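Local coordinates for protein putative epimerase (Burkholderia cenocepacia, PDB 4LW8) that probably acts as an NAD(P)-dependent sugar epimerase or dehydratase of the extended short-chain dehydrogenase type, in the pathway that builds the lipopolysaccharide O-antigen, at residues G31-E36 with S225-V230. Sequence-based numbering, arbitrary orientation.
Sequences GRYMAE and SDVRDV
A CH-pi contact of Tyr-33 with Val-227, flanked by Arg-228, joins two helices of the Rossmann-type epimerase/dehydratase fold: helix 29-40, which follows strand 20-24, the first strand of the central, largely parallel sheet, and the start of helix 227-240, which leaves strand 221-226. The evidence for a face-on approach is that Val-227 CG1 stands 3.8 Å from the centroid of the Tyr-33 ring and 13° off the ring normal. With CG1 set between backbone N and carbonyl carbon (chi1 63°), Val-227 CG2 lies opposite N and meets the ring near its root, 3.8 Å from Tyr-33 CD2. Arg-228 adds its aliphatic part, with CG 3.9 Å from Tyr-33 CD1, approaching the ring obliquely. At the far end of the ring, the phenol OH is hydrogen-bonded to the carbonyl O of Val-191, a second hold on the ring. The guanidinium of Arg-228 turns to Asp-226, the N-cap residue of helix 227-240, and also makes a cation-pi contact with Trp-314 of helix 308-321. Asp-226 OD1 takes both the capping bond from Arg-228 N, through its anti lone pair, and a bond from Arg-228 NE. Side-on pairing is completed by Arg-228 NH2, 2.7 Å from Asp-226 OD2, with a nearly straight N-H...O angle of 173°.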
# COMPACT_ATOMS: atom_id res chain seq x y z
N GLY A 31 -9.97 0.14 -22.24
CA GLY A 31 -9.96 -1.18 -22.84
C GLY A 31 -10.38 -1.19 -24.31
O GLY A 31 -9.83 -1.93 -25.10
N ARG A 32 -11.35 -0.37 -24.66
CA ARG A 32 -11.83 -0.32 -26.04
C ARG A 32 -10.70 0.05 -27.01
O ARG A 32 -10.59 -0.51 -28.09
CB ARG A 32 -12.99 0.67 -26.19
CG ARG A 32 -13.39 0.88 -27.64
CD ARG A 32 -14.76 1.52 -27.76
NE ARG A 32 -14.74 2.93 -27.38
CZ ARG A 32 -15.54 3.85 -27.91
NH1 ARG A 32 -16.41 3.53 -28.86
NH2 ARG A 32 -15.45 5.11 -27.49
N TYR A 33 -9.90 1.03 -26.62
CA TYR A 33 -8.73 1.44 -27.39
C TYR A 33 -7.56 0.44 -27.29
O TYR A 33 -6.84 0.23 -28.26
CB TYR A 33 -8.31 2.83 -26.95
CG TYR A 33 -9.38 3.85 -27.29
CD1 TYR A 33 -9.48 4.38 -28.57
CD2 TYR A 33 -10.32 4.23 -26.34
CE1 TYR A 33 -10.46 5.29 -28.89
CE2 TYR A 33 -11.30 5.16 -26.65
CZ TYR A 33 -11.37 5.67 -27.93
OH TYR A 33 -12.36 6.57 -28.26
N MET A 34 -7.38 -0.19 -26.13
CA MET A 34 -6.32 -1.18 -25.97
C MET A 34 -6.57 -2.36 -26.90
O MET A 34 -5.65 -2.94 -27.49
CB MET A 34 -6.23 -1.68 -24.51
CG MET A 34 -4.94 -2.43 -24.20
SD MET A 34 -3.51 -1.34 -24.25
CE MET A 34 -2.51 -2.13 -25.52
N ALA A 35 -7.85 -2.70 -27.04
CA ALA A 35 -8.25 -3.79 -27.92
C ALA A 35 -7.83 -3.52 -29.37
O ALA A 35 -7.20 -4.37 -30.01
CB ALA A 35 -9.75 -4.00 -27.82
N GLU A 36 -8.14 -2.33 -29.88
CA GLU A 36 -7.76 -1.97 -31.24
C GLU A 36 -6.23 -2.03 -31.44
O GLU A 36 -5.74 -2.55 -32.44
CB GLU A 36 -8.29 -0.59 -31.60
CG GLU A 36 -8.11 -0.20 -33.07
CD GLU A 36 -6.70 0.27 -33.40
OE1 GLU A 36 -6.01 0.78 -32.49
OE2 GLU A 36 -6.29 0.10 -34.58
N SER A 225 -3.23 13.59 -21.86
CA SER A 225 -2.90 12.80 -23.06
C SER A 225 -4.16 12.27 -23.73
O SER A 225 -5.23 12.17 -23.12
CB SER A 225 -1.99 11.60 -22.71
OG SER A 225 -0.76 12.03 -22.16
N ASP A 226 -4.00 11.92 -25.00
CA ASP A 226 -5.01 11.24 -25.77
C ASP A 226 -4.94 9.75 -25.42
O ASP A 226 -3.86 9.16 -25.43
CB ASP A 226 -4.76 11.48 -27.27
CG ASP A 226 -5.90 11.05 -28.14
OD1 ASP A 226 -6.29 9.86 -28.08
OD2 ASP A 226 -6.40 11.90 -28.90
N VAL A 227 -6.09 9.14 -25.10
CA VAL A 227 -6.15 7.71 -24.80
C VAL A 227 -5.52 6.84 -25.92
O VAL A 227 -4.92 5.80 -25.65
CB VAL A 227 -7.63 7.26 -24.54
CG1 VAL A 227 -8.50 7.44 -25.80
CG2 VAL A 227 -7.68 5.82 -24.05
N ARG A 228 -5.60 7.30 -27.17
CA ARG A 228 -5.01 6.56 -28.26
C ARG A 228 -3.47 6.54 -28.15
O ARG A 228 -2.85 5.51 -28.41
CB ARG A 228 -5.44 7.15 -29.61
CG ARG A 228 -6.90 6.93 -29.92
CD ARG A 228 -7.37 7.77 -31.08
NE ARG A 228 -7.26 9.20 -30.79
CZ ARG A 228 -7.60 10.15 -31.66
NH1 ARG A 228 -8.08 9.82 -32.85
NH2 ARG A 228 -7.46 11.43 -31.33
N ASP A 229 -2.88 7.65 -27.73
CA ASP A 229 -1.44 7.71 -27.48
C ASP A 229 -1.05 6.83 -26.30
O ASP A 229 0.00 6.19 -26.31
CB ASP A 229 -0.97 9.15 -27.18
CG ASP A 229 -1.14 10.10 -28.35
OD1 ASP A 229 -1.40 9.64 -29.49
OD2 ASP A 229 -0.99 11.32 -28.14
N VAL A 230 -1.88 6.84 -25.26
CA VAL A 230 -1.56 6.09 -24.05
C VAL A 230 -1.55 4.58 -24.35
O VAL A 230 -0.62 3.86 -23.97
CB VAL A 230 -2.56 6.40 -22.92
CG1 VAL A 230 -2.45 5.39 -21.77
CG2 VAL A 230 -2.39 7.86 -22.40